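Local atomic coordinates of hydrolase family protein (Deinococcus radiodurans R1, PDB entry 3CNH), a protein that belongs to the haloacid dehalogenase-like superfamily and probably acts as a phosphatase, holding a metal ion and a phosphate at its presumed active site. Residues A6-I11 and A130-S135; G13-N18 and G125-A130; A26-R31 and E75-V80; R44-E49 and E62-Y67; H180-Q183 and Q189-E192. All coordinates share one frame; numbering follows the deposited sequence. Where two conformers were deposited one is given.

Contact 1: residues A6-I11 and A130-S135; sequences ALFWDI and AFFTSS. With NA (sodium ion), chain C; PO4 (phosphate ion), chain D.
In the Rossmann-like core of the haloacid dehalogenase fold, F8 of strand 6-9 and F132 of strand 131-133 meet on one face of the sheet, across the strand that lies between theirs. That strand is 103-108, and the two phenyl rings bridge the gap. CE2 of F8 lies 3.8 Å from CE2 of F132, arriving at the rim of the F132 ring and near its plane, while F132 approaches the F8 ring at a slant. CG of F8 is anti to its carbonyl carbon (chi1 -68°), which swings the ring along the sheet far enough to touch. A second, looser pair sets CD1 of I11 against the edge of the F131 ring, 4.2 Å from CD2. I11 also stands beside the metal and phosphate site: D10, just past the end of the first strand, is placed like the aspartate nucleophile of the family. Its OD2 binds the sodium ion at 2.4 Å, and O2 of the phosphate binds the same ion at 2.6 Å. Two waters, the carbonyl oxygen of G12 and D166 complete the metal shell. OD1 of D10 turns to K141 in a salt bridge, and the backbone N of I11 donates a weak hydrogen bond to phosphate O3, at 3.4 Å and a bent 139°.

Contact 2: residues G13-N18 and G125-A130; sequences GVLLTN and GEFLLA
L15 and L128 point their side chains at each other and meet tip to tip, CD1 of L15 lying 4.0 Å from CD1 of L128. The same L15 methyl also reaches F127, with CD1 4.1 Å from CE1 of the ring. Here it arrives at the edge, near the ring plane, so the phenyl group offers its rim to the leucine and not its flat face. L15 and F127 come from opposite directions. CD1 of L15 serves both neighbours. The F127 ring owes its position to an unusual first torsion: chi1 of 61° sets CG between the backbone N and the carbonyl carbon. L128 takes the more open arrangement, with CG anti to its carbonyl carbon. Both segments are irregular. Residues 13-18 follow the first strand on the way to the helical cap, the region where haloacid dehalogenase proteins usually carry their squiggle and flap, and 125-130 lead into strand 131-133. In the first loop a backbone bond from G13 N to L16 O, 2.7 Å long, draws the two ends of this piece of loop together. W9 of the central strand packs against both L15 and L128, while A95 of helix 89-98 touches L15 and F127. Methyl groups and an aromatic rim are all that the two loops exchange, which implies that they are held together by shape and by exclusion of water, without a polar bond to dictate direction.

Contact 3: residues A26-R31 and E75-V80; sequences ADVAQR and EDFRAV
This is an apolar helix-to-helix contact in the cap, with V28 of helix 22-32 seated against F77 and V80 of helix 74-83. The four helices between residues 22 and 83 form an insertion after the first strand, consistent with the bundle-like C1 cap of haloacid dehalogenases, and the contact joins the first helix of that insertion to its last. The segments run roughly antiparallel, their axes 11.1 Å apart at closest approach and inclined at 145°. V28 divides its two methyl groups between the partners. With CG1 anti to the backbone N (chi1 174°), that branch comes to 3.8 Å from CE2 of F77, at a slant to the ring. The other branch, CG2, lies 3.7 Å from CG1 of V80; the two valines slide past each other in opposite directions, so that V80 CG1 also comes within 3.9 Å of V28 CG1. F77 has a wider role, since its ring also meets F32 and it packs on V65 and on L61 of helix 57-64. W20 and Q84 touch V28 in addition. Toward solvent the packing thins out: R31 extends through its first two torsions and lays its aliphatic part beside V80, where CD of R31 stands 4.4 Å from CG1 of V80.

Contact 4: residues R44-E49 and E62-Y67; sequences RLAAPE and EQVVFY
V64 sets CG1 anti to its backbone N (chi1 175°), which turns the other branch, CG2, toward A46, while Q63 holds CG anti to its carbonyl carbon (chi1 -61°) and then runs extended beyond it, carrying its amide to the same alanine. The contact joins helix 36-51 to the end of helix 57-64, two successive helices of the cap inserted into the haloacid dehalogenase fold. A46 is the small surface on which both neighbours land. Its CB lies 4.0 Å from CG2 of V64, a buried methyl-to-methyl touch, and 3.9 Å from OE1 of Q63, which comes in from the exposed side and merely rests against the methyl. The short side chain of the alanine is consistent with the approach of the backbones here, CA of A46 and CA of V64 being 7.5 Å apart; Y60, one turn before V64, packs on A46 as well. Helix 36-51 kinks just past this point, where P48 has no N-H to give and E49 N makes only a weak bond to A46 O. Beyond V64 the segment 62-67 leaves its helix and bends through an inverse gamma turn centred on F66. R42 binds the carbonyl oxygen of Q63 and also joins R70 in cation-pi contacts with Y67, tying this helix end back to helix 36-51. At the start of the turn CG1 of V65 sits 3.7 Å above the plane of the F66 ring, offset toward its rim.

Contact 5: residues H180-Q183 and Q189-E192; sequences HAVQ and QLRE
V182 and L190 form the tight part of a beta-alpha unit, in which strand 180-183, at one border of the parallel sheet, is followed by helix 187-196 packed against it. CG1 of V182 lies 3.7 Å from CD1 of L190, the two side chains meeting at a slant; V164 of the neighbouring strand and L94 of helix 89-98 enclose the leucine further. The same V182 methyl is 3.7 Å from NE2 of Q189, whose side chain bends at chi2 (-89°) back toward the strand. On the looser, more exposed side R191 turns away to a salt bridge with D97, and Q183 directs its amide to the carbonyl oxygen of D166. Between these regions the Q189 amide acts as a clasp, OE1 accepting from V185 N and NE2 also bonding E193. Without the amide, as with an alanine here, the Q183 carbonyl oxygen and V185 N would probably lose these partners, and with them the polar link between the strand end and the helix. The bond from Q189 NE2 to Q183 O is short, 2.8 Å, and bent at the hydrogen (145°), with the acceptor tilted 26° from the plane of the glutamine amide.

Overall arrangement
From the N terminus, strand 6-9 opens contact 1, which closes at 130-135 and so spans the largest loop. Contact 2 (13-18 with 125-130) is nested within it and shares A130; the two touch, so the exit from the first strand and the entry to strand 131-133 are tied together twice. Inside both lies contact 3, which closes the helical cap, and inside that contact 4; F77 packing on V65 joins this pair. Contact 5 comes later, in series, and reaches the other outermost strand of the sheet, 180-183; its L190 packs on W9 of contact 1. Its centre lies about 34 Å from that of contact 3, one in the core and one in the cap.

Contact 1: residues A6-I11 and A130-S135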
# COMPACT_ATOMS: atom_id res chain seq x y z
N ALA A 6 -8.30 -12.44 -11.56
CA ALA A 6 -7.27 -11.92 -10.66
C ALA A 6 -7.82 -10.84 -9.76
O ALA A 6 -8.65 -10.06 -10.20
CB ALA A 6 -6.14 -11.35 -11.46
N LEU A 7 -7.36 -10.83 -8.51
CA LEU A 7 -7.65 -9.73 -7.56
C LEU A 7 -6.36 -8.98 -7.27
O LEU A 7 -5.28 -9.56 -7.11
CB LEU A 7 -8.25 -10.22 -6.24
CG LEU A 7 -9.65 -10.83 -6.25
CD1 LEU A 7 -9.50 -12.23 -6.67
CD2 LEU A 7 -10.24 -10.71 -4.84
N PHE A 8 -6.51 -7.66 -7.27
CA PHE A 8 -5.44 -6.72 -6.97
C PHE A 8 -5.81 -6.01 -5.68
O PHE A 8 -6.89 -5.44 -5.55
CB PHE A 8 -5.30 -5.70 -8.10
CG PHE A 8 -4.79 -6.29 -9.39
CD1 PHE A 8 -5.66 -6.94 -10.26
CD2 PHE A 8 -3.46 -6.19 -9.74
CE1 PHE A 8 -5.20 -7.49 -11.45
CE2 PHE A 8 -3.00 -6.77 -10.92
CZ PHE A 8 -3.86 -7.39 -11.77
N TRP A 9 -4.87 -6.05 -4.74
CA TRP A 9 -5.09 -5.54 -3.39
C TRP A 9 -4.18 -4.39 -2.99
O TRP A 9 -2.97 -4.44 -3.07
CB TRP A 9 -4.88 -6.64 -2.33
CG TRP A 9 -5.86 -7.76 -2.33
CD1 TRP A 9 -5.90 -8.83 -3.19
CD2 TRP A 9 -6.95 -7.94 -1.42
NE1 TRP A 9 -6.97 -9.64 -2.89
CE2 TRP A 9 -7.63 -9.12 -1.80
CE3 TRP A 9 -7.45 -7.20 -0.35
CZ2 TRP A 9 -8.74 -9.59 -1.11
CZ3 TRP A 9 -8.52 -7.67 0.34
CH2 TRP A 9 -9.18 -8.84 -0.06
N ASP A 10 -4.85 -3.36 -2.55
CA ASP A 10 -4.22 -2.25 -1.81
C ASP A 10 -3.77 -2.92 -0.50
O ASP A 10 -4.40 -3.91 -0.03
CB ASP A 10 -5.32 -1.21 -1.60
CG ASP A 10 -4.93 -0.03 -0.85
OD1 ASP A 10 -3.77 0.37 -0.89
OD2 ASP A 10 -5.89 0.58 -0.24
N ILE A 11 -2.70 -2.42 0.09
CA ILE A 11 -2.24 -2.96 1.38
C ILE A 11 -2.65 -2.03 2.52
O ILE A 11 -3.45 -2.37 3.37
CB ILE A 11 -0.77 -3.29 1.40
CG1 ILE A 11 -0.46 -4.31 0.29
CG2 ILE A 11 -0.34 -3.84 2.78
CD1 ILE A 11 1.01 -4.73 0.19
N ALA A 130 2.52 -11.61 -6.30
CA ALA A 130 3.47 -10.58 -6.70
C ALA A 130 3.01 -9.27 -6.12
O ALA A 130 1.83 -9.11 -5.79
CB ALA A 130 3.67 -10.48 -8.20
N PHE A 131 3.94 -8.36 -6.02
CA PHE A 131 3.71 -7.09 -5.37
C PHE A 131 4.01 -5.95 -6.33
O PHE A 131 5.15 -5.58 -6.50
CB PHE A 131 4.56 -6.98 -4.11
CG PHE A 131 4.13 -7.93 -3.02
CD1 PHE A 131 4.55 -9.25 -3.04
CD2 PHE A 131 3.27 -7.50 -2.03
CE1 PHE A 131 4.12 -10.13 -2.06
CE2 PHE A 131 2.83 -8.36 -1.04
CZ PHE A 131 3.23 -9.70 -1.08
N PHE A 132 2.95 -5.43 -6.94
CA PHE A 132 3.08 -4.34 -7.93
C PHE A 132 3.04 -3.04 -7.15
O PHE A 132 2.03 -2.36 -7.03
CB PHE A 132 1.97 -4.46 -8.99
CG PHE A 132 1.94 -5.80 -9.66
CD1 PHE A 132 3.09 -6.42 -10.06
CD2 PHE A 132 0.74 -6.43 -9.88
CE1 PHE A 132 3.05 -7.69 -10.68
CE2 PHE A 132 0.69 -7.70 -10.53
CZ PHE A 132 1.85 -8.33 -10.90
N THR A 133 4.20 -2.76 -6.60
CA THR A 133 4.40 -1.67 -5.66
C THR A 133 5.06 -0.46 -6.32
O THR A 133 5.97 -0.60 -7.14
CB THR A 133 5.23 -2.13 -4.48
OG1 THR A 133 4.64 -3.30 -3.88
CG2 THR A 133 5.38 -0.99 -3.44
N SER A 134 4.62 0.71 -5.91
CA SER A 134 5.11 1.96 -6.52
C SER A 134 6.62 2.10 -6.56
O SER A 134 7.18 2.60 -7.53
CB SER A 134 4.53 3.19 -5.79
OG SER A 134 4.85 3.15 -4.40
N SER A 135 7.25 1.69 -5.48
CA SER A 135 8.71 1.86 -5.31
C SER A 135 9.49 0.91 -6.20
O SER A 135 10.67 1.11 -6.47
CB SER A 135 9.11 1.77 -3.85
OG SER A 135 8.66 0.56 -3.26
NA NA C . -5.11 2.49 0.95
P PO4 D . -1.23 1.65 -0.15
O1 PO4 D . -1.33 1.85 -1.59
O2 PO4 D . -2.56 2.04 0.51
O3 PO4 D . -0.70 0.29 0.31
O4 PO4 D . -0.28 2.66 0.50
O HOH W 1 -4.73 4.07 2.62
O HOH W 2 -5.33 3.80 -0.87

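Contact 2: residues G13-N18 and G125-A130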
# COMPACT_ATOMS: atom_id res chain seq x y z
N GLY A 13 -4.54 0.43 4.73
CA GLY A 13 -5.94 0.72 4.95
C GLY A 13 -6.89 -0.39 4.58
O GLY A 13 -8.12 -0.26 4.71
N VAL A 14 -6.31 -1.49 4.13
CA VAL A 14 -7.08 -2.67 3.71
C VAL A 14 -6.60 -3.91 4.47
O VAL A 14 -7.26 -4.39 5.40
CB VAL A 14 -7.02 -2.85 2.18
CG1 VAL A 14 -7.74 -4.11 1.70
CG2 VAL A 14 -7.65 -1.63 1.47
N LEU A 15 -5.41 -4.37 4.10
CA LEU A 15 -4.81 -5.55 4.74
C LEU A 15 -4.11 -5.21 6.05
O LEU A 15 -4.11 -5.97 7.02
CB LEU A 15 -3.81 -6.21 3.79
CG LEU A 15 -4.43 -6.82 2.53
CD1 LEU A 15 -3.34 -7.22 1.53
CD2 LEU A 15 -5.35 -7.99 2.89
N LEU A 16 -3.49 -4.06 6.04
CA LEU A 16 -2.76 -3.51 7.19
C LEU A 16 -3.13 -2.07 7.36
O LEU A 16 -3.80 -1.47 6.52
CB LEU A 16 -1.24 -3.57 6.94
CG LEU A 16 -0.59 -4.93 6.55
CD1 LEU A 16 0.91 -4.72 6.22
CD2 LEU A 16 -0.80 -5.99 7.61
N THR A 17 -2.68 -1.51 8.47
CA THR A 17 -2.80 -0.07 8.67
C THR A 17 -1.92 0.60 7.61
O THR A 17 -1.11 -0.03 6.96
CB THR A 17 -2.29 0.37 10.07
OG1 THR A 17 -0.94 -0.08 10.24
CG2 THR A 17 -3.17 -0.18 11.15
N ASN A 18 -2.10 1.90 7.41
CA ASN A 18 -1.16 2.64 6.56
C ASN A 18 0.22 2.56 7.18
O ASN A 18 0.35 2.30 8.36
CB ASN A 18 -1.59 4.08 6.39
CG ASN A 18 -2.84 4.19 5.56
OD1 ASN A 18 -2.95 3.52 4.55
ND2 ASN A 18 -3.79 4.98 6.02
N GLY A 125 3.05 -12.50 1.41
CA GLY A 125 3.46 -13.35 0.30
C GLY A 125 2.86 -14.72 0.32
O GLY A 125 2.95 -15.47 -0.64
N GLU A 126 2.18 -15.07 1.41
CA GLU A 126 1.56 -16.37 1.46
C GLU A 126 0.35 -16.41 0.57
O GLU A 126 -0.02 -17.44 0.04
CB GLU A 126 1.19 -16.73 2.90
CG GLU A 126 2.44 -16.87 3.74
CD GLU A 126 2.18 -17.10 5.24
OE1 GLU A 126 1.02 -17.40 5.62
OE2 GLU A 126 3.15 -16.99 6.02
N PHE A 127 -0.24 -15.23 0.36
CA PHE A 127 -1.49 -15.16 -0.42
C PHE A 127 -1.47 -14.19 -1.60
O PHE A 127 -2.40 -14.19 -2.42
CB PHE A 127 -2.70 -14.92 0.50
CG PHE A 127 -2.63 -13.64 1.28
CD1 PHE A 127 -3.15 -12.48 0.76
CD2 PHE A 127 -2.07 -13.61 2.55
CE1 PHE A 127 -3.10 -11.30 1.49
CE2 PHE A 127 -2.03 -12.45 3.27
CZ PHE A 127 -2.53 -11.28 2.75
N LEU A 128 -0.42 -13.39 -1.70
CA LEU A 128 -0.23 -12.49 -2.83
C LEU A 128 0.99 -13.01 -3.59
O LEU A 128 2.09 -13.16 -3.04
CB LEU A 128 -0.04 -11.02 -2.41
CG LEU A 128 -1.18 -10.44 -1.57
CD1 LEU A 128 -0.88 -9.01 -1.09
CD2 LEU A 128 -2.52 -10.57 -2.34
N LEU A 129 0.78 -13.18 -4.89
CA LEU A 129 1.75 -13.83 -5.80
C LEU A 129 2.84 -12.89 -6.29
O LEU A 129 3.91 -13.30 -6.69
CB LEU A 129 1.02 -14.50 -6.98
CG LEU A 129 -0.10 -15.47 -6.57
CD1 LEU A 129 -0.81 -15.87 -7.83
CD2 LEU A 129 0.45 -16.67 -5.77
N ALA A 130 2.52 -11.61 -6.30
CA ALA A 130 3.47 -10.58 -6.70
C ALA A 130 3.01 -9.27 -6.12
O ALA A 130 1.83 -9.11 -5.79
CB ALA A 130 3.67 -10.48 -8.20

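Contact 3: residues A26-R31 and E75-V80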
# COMPACT_ATOMS: atom_id res chain seq x y z
N ALA A 26 2.74 12.09 12.75
CA ALA A 26 2.53 13.10 13.81
C ALA A 26 2.99 12.53 15.14
O ALA A 26 3.65 13.19 15.94
CB ALA A 26 1.03 13.51 13.91
N ASP A 27 2.64 11.28 15.31
CA ASP A 27 2.91 10.55 16.54
C ASP A 27 4.41 10.36 16.70
O ASP A 27 4.99 10.67 17.74
CB ASP A 27 2.25 9.18 16.48
CG ASP A 27 2.45 8.38 17.76
OD1 ASP A 27 2.66 8.98 18.83
OD2 ASP A 27 2.38 7.13 17.69
N VAL A 28 4.99 9.82 15.64
CA VAL A 28 6.44 9.50 15.65
C VAL A 28 7.28 10.76 15.83
O VAL A 28 8.28 10.78 16.57
CB VAL A 28 6.88 8.67 14.45
CG1 VAL A 28 8.40 8.51 14.46
CG2 VAL A 28 6.20 7.30 14.50
N ALA A 29 6.82 11.84 15.22
CA ALA A 29 7.51 13.13 15.31
C ALA A 29 7.56 13.61 16.74
O ALA A 29 8.57 14.08 17.24
CB ALA A 29 6.82 14.19 14.41
N GLN A 30 6.43 13.46 17.40
CA GLN A 30 6.30 13.88 18.79
C GLN A 30 7.27 13.08 19.68
O GLN A 30 7.98 13.63 20.52
CB GLN A 30 4.85 13.67 19.28
CG GLN A 30 4.62 13.98 20.77
N ARG A 31 7.31 11.79 19.43
CA ARG A 31 8.17 10.91 20.22
C ARG A 31 9.64 11.29 20.13
O ARG A 31 10.39 11.18 21.10
CB ARG A 31 8.02 9.45 19.77
CG ARG A 31 8.93 8.50 20.59
CD ARG A 31 8.83 7.03 20.16
NE ARG A 31 7.49 6.47 20.31
CZ ARG A 31 7.00 5.96 21.44
NH1 ARG A 31 7.72 5.96 22.55
NH2 ARG A 31 5.77 5.46 21.46
N GLU A 75 18.67 4.51 12.39
CA GLU A 75 18.21 3.13 12.66
C GLU A 75 17.10 3.15 13.70
O GLU A 75 16.08 2.44 13.57
CB GLU A 75 19.37 2.24 13.11
CG GLU A 75 20.39 1.96 11.99
CD GLU A 75 21.28 3.16 11.59
OE1 GLU A 75 21.55 4.10 12.40
OE2 GLU A 75 21.75 3.15 10.43
N ASP A 76 17.29 3.99 14.70
CA ASP A 76 16.30 4.16 15.77
C ASP A 76 14.99 4.61 15.11
O ASP A 76 13.89 4.10 15.38
CB ASP A 76 16.70 5.26 16.78
CG ASP A 76 17.89 4.87 17.65
OD1 ASP A 76 18.11 3.66 17.84
OD2 ASP A 76 18.57 5.78 18.17
N PHE A 77 15.13 5.56 14.20
CA PHE A 77 13.94 6.20 13.60
C PHE A 77 13.21 5.22 12.71
O PHE A 77 11.99 5.11 12.71
CB PHE A 77 14.32 7.48 12.82
CG PHE A 77 13.15 8.36 12.51
CD1 PHE A 77 12.47 8.24 11.31
CD2 PHE A 77 12.69 9.29 13.43
CE1 PHE A 77 11.38 9.04 11.03
CE2 PHE A 77 11.58 10.10 13.12
CZ PHE A 77 10.94 9.95 11.95
N ARG A 78 14.00 4.50 11.94
CA ARG A 78 13.46 3.53 11.01
C ARG A 78 12.67 2.43 11.76
O ARG A 78 11.61 1.98 11.30
CB ARG A 78 14.60 2.99 10.16
CG ARG A 78 14.17 2.32 8.89
CD ARG A 78 14.24 0.89 9.03
NE ARG A 78 15.63 0.50 9.20
CZ ARG A 78 16.33 -0.08 8.24
NH1 ARG A 78 17.59 -0.41 8.46
NH2 ARG A 78 15.75 -0.34 7.08
N ALA A 79 13.18 2.05 12.92
CA ALA A 79 12.53 1.01 13.73
C ALA A 79 11.13 1.44 14.12
O ALA A 79 10.17 0.66 14.03
CB ALA A 79 13.33 0.69 14.99
N VAL A 80 11.02 2.68 14.56
CA VAL A 80 9.73 3.22 15.01
C VAL A 80 8.78 3.41 13.81
O VAL A 80 7.56 3.18 13.90
CB VAL A 80 9.90 4.50 15.87
CG1 VAL A 80 8.54 5.07 16.25
CG2 VAL A 80 10.73 4.19 17.14

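Contact 4: residues R44-E49 and E62-Y67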
# COMPACT_ATOMS: atom_id res chain seq x y z
N ARG A 44 6.62 16.41 2.88
CA ARG A 44 5.76 16.70 1.72
C ARG A 44 6.59 16.74 0.44
O ARG A 44 6.21 16.20 -0.61
CB ARG A 44 5.01 18.04 1.89
CG ARG A 44 3.99 18.31 0.80
CD ARG A 44 3.30 19.67 0.96
NE ARG A 44 4.19 20.81 0.73
CZ ARG A 44 4.45 21.32 -0.48
NH1 ARG A 44 3.90 20.79 -1.56
NH2 ARG A 44 5.26 22.36 -0.60
N LEU A 45 7.73 17.37 0.57
CA LEU A 45 8.63 17.55 -0.58
C LEU A 45 9.29 16.26 -1.03
O LEU A 45 9.38 15.99 -2.21
CB LEU A 45 9.71 18.60 -0.33
CG LEU A 45 9.47 19.94 -1.02
CD1 LEU A 45 8.23 20.60 -0.52
CD2 LEU A 45 10.69 20.85 -0.86
N ALA A 46 9.75 15.48 -0.06
CA ALA A 46 10.57 14.29 -0.35
C ALA A 46 9.82 13.00 -0.54
O ALA A 46 10.27 12.08 -1.23
CB ALA A 46 11.67 14.12 0.72
N ALA A 47 8.65 12.89 0.09
CA ALA A 47 7.93 11.64 0.07
C ALA A 47 7.65 10.99 -1.29
O ALA A 47 7.83 9.79 -1.45
CB ALA A 47 6.64 11.74 0.90
N PRO A 48 7.20 11.77 -2.28
CA PRO A 48 6.83 11.10 -3.52
C PRO A 48 7.95 10.31 -4.16
O PRO A 48 7.72 9.21 -4.69
CB PRO A 48 6.35 12.26 -4.43
CG PRO A 48 5.82 13.27 -3.44
CD PRO A 48 6.80 13.20 -2.28
N GLU A 49 9.17 10.87 -4.09
CA GLU A 49 10.29 10.20 -4.72
C GLU A 49 10.69 8.95 -3.96
O GLU A 49 11.13 7.96 -4.54
CB GLU A 49 11.46 11.15 -4.93
CG GLU A 49 11.20 12.19 -6.03
CD GLU A 49 11.17 11.62 -7.42
OE1 GLU A 49 10.23 10.84 -7.76
OE2 GLU A 49 12.08 11.91 -8.18
N GLU A 62 17.66 11.87 5.61
CA GLU A 62 18.67 12.94 5.64
C GLU A 62 17.99 14.29 5.50
O GLU A 62 18.34 15.27 6.15
CB GLU A 62 19.69 12.76 4.50
CG GLU A 62 20.64 13.95 4.30
CD GLU A 62 21.48 14.23 5.51
OE1 GLU A 62 21.55 13.37 6.42
OE2 GLU A 62 22.09 15.31 5.53
N GLN A 63 16.99 14.33 4.63
CA GLN A 63 16.30 15.60 4.37
C GLN A 63 15.20 15.92 5.35
O GLN A 63 14.96 17.08 5.70
CB GLN A 63 15.70 15.64 2.97
CG GLN A 63 16.72 15.50 1.85
CD GLN A 63 16.14 15.82 0.50
OE1 GLN A 63 14.96 16.20 0.38
NE2 GLN A 63 16.96 15.69 -0.54
N VAL A 64 14.53 14.87 5.79
CA VAL A 64 13.31 15.03 6.59
C VAL A 64 13.53 15.09 8.09
O VAL A 64 12.77 15.74 8.82
CB VAL A 64 12.27 13.97 6.18
CG1 VAL A 64 11.05 14.04 7.06
CG2 VAL A 64 11.87 14.17 4.71
N VAL A 65 14.61 14.43 8.53
CA VAL A 65 14.94 14.32 9.95
C VAL A 65 16.33 14.73 10.34
O VAL A 65 16.50 15.55 11.24
CB VAL A 65 14.68 12.88 10.47
CG1 VAL A 65 15.00 12.79 11.96
CG2 VAL A 65 13.24 12.47 10.23
N PHE A 66 17.32 14.20 9.64
CA PHE A 66 18.73 14.38 10.01
C PHE A 66 19.43 15.52 9.29
O PHE A 66 20.58 15.42 8.89
CB PHE A 66 19.48 13.06 9.88
CG PHE A 66 18.91 11.97 10.76
CD1 PHE A 66 19.26 11.89 12.09
CD2 PHE A 66 17.96 11.10 10.26
CE1 PHE A 66 18.71 10.91 12.91
CE2 PHE A 66 17.41 10.11 11.06
CZ PHE A 66 17.78 10.04 12.40
N TYR A 67 18.72 16.64 9.24
CA TYR A 67 19.22 17.89 8.61
C TYR A 67 19.83 18.78 9.67
O TYR A 67 20.37 19.88 9.40
CB TYR A 67 18.13 18.65 7.83
CG TYR A 67 16.91 19.00 8.64
CD1 TYR A 67 16.83 20.19 9.34
CD2 TYR A 67 15.83 18.12 8.72
CE1 TYR A 67 15.71 20.50 10.09
CE2 TYR A 67 14.73 18.43 9.47
CZ TYR A 67 14.67 19.61 10.15
OH TYR A 67 13.57 19.89 10.89

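Contact 5: residues H180-Q183 and Q189-E192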
# COMPACT_ATOMS: atom_id res chain seq x y z
N HIS A 180 -12.96 -4.11 -12.70
CA HIS A 180 -13.92 -4.06 -11.62
C HIS A 180 -13.18 -3.53 -10.41
O HIS A 180 -11.97 -3.59 -10.32
CB HIS A 180 -14.46 -5.43 -11.30
CG HIS A 180 -15.24 -6.02 -12.42
ND1 HIS A 180 -16.51 -5.60 -12.74
CD2 HIS A 180 -14.92 -7.00 -13.32
CE1 HIS A 180 -16.95 -6.29 -13.78
NE2 HIS A 180 -16.00 -7.14 -14.16
N ALA A 181 -13.94 -2.96 -9.48
CA ALA A 181 -13.33 -2.45 -8.25
C ALA A 181 -14.37 -2.39 -7.15
O ALA A 181 -15.57 -2.24 -7.40
CB ALA A 181 -12.71 -1.05 -8.48
N VAL A 182 -13.89 -2.64 -5.95
CA VAL A 182 -14.68 -2.52 -4.73
C VAL A 182 -13.94 -1.69 -3.70
O VAL A 182 -12.76 -1.93 -3.46
CB VAL A 182 -14.94 -3.88 -4.08
CG1 VAL A 182 -15.79 -3.69 -2.82
CG2 VAL A 182 -15.66 -4.82 -5.08
N GLN A 183 -14.63 -0.72 -3.12
CA GLN A 183 -14.07 0.07 -2.04
C GLN A 183 -14.16 -0.70 -0.73
O GLN A 183 -15.22 -1.09 -0.30
CB GLN A 183 -14.80 1.39 -1.86
CG GLN A 183 -14.05 2.34 -0.95
CD GLN A 183 -14.72 3.69 -0.83
OE1 GLN A 183 -15.74 3.94 -1.47
NE2 GLN A 183 -14.14 4.59 -0.02
N GLN A 189 -18.52 -6.44 4.41
CA GLN A 189 -18.97 -5.72 3.22
C GLN A 189 -18.15 -6.14 1.99
O GLN A 189 -18.68 -6.45 0.91
CB GLN A 189 -18.92 -4.20 3.46
CG GLN A 189 -18.90 -3.35 2.20
CD GLN A 189 -17.50 -3.07 1.67
OE1 GLN A 189 -16.53 -3.02 2.43
NE2 GLN A 189 -17.39 -2.81 0.36
N LEU A 190 -16.85 -6.24 2.18
CA LEU A 190 -15.96 -6.58 1.07
C LEU A 190 -16.27 -7.99 0.59
O LEU A 190 -16.36 -8.26 -0.60
CB LEU A 190 -14.49 -6.47 1.48
CG LEU A 190 -13.44 -6.76 0.40
CD1 LEU A 190 -13.59 -5.88 -0.86
CD2 LEU A 190 -12.00 -6.54 0.97
N ARG A 191 -16.49 -8.89 1.54
CA ARG A 191 -16.78 -10.29 1.21
C ARG A 191 -18.05 -10.37 0.39
O ARG A 191 -18.10 -11.08 -0.63
CB ARG A 191 -16.88 -11.22 2.43
CG ARG A 191 -17.00 -12.72 2.04
CD ARG A 191 -17.12 -13.71 3.24
NE ARG A 191 -15.90 -13.87 4.04
CZ ARG A 191 -14.95 -14.80 3.83
NH1 ARG A 191 -15.03 -15.62 2.80
NH2 ARG A 191 -13.89 -14.88 4.63
N GLU A 192 -19.06 -9.61 0.79
CA GLU A 192 -20.35 -9.66 0.09
C GLU A 192 -20.24 -9.11 -1.30
O GLU A 192 -20.82 -9.66 -2.22
CB GLU A 192 -21.48 -8.92 0.80
CG GLU A 192 -22.88 -9.39 0.35
CD GLU A 192 -23.08 -9.47 -1.19
OE1 GLU A 192 -23.35 -10.58 -1.75
OE2 GLU A 192 -22.98 -8.40 -1.83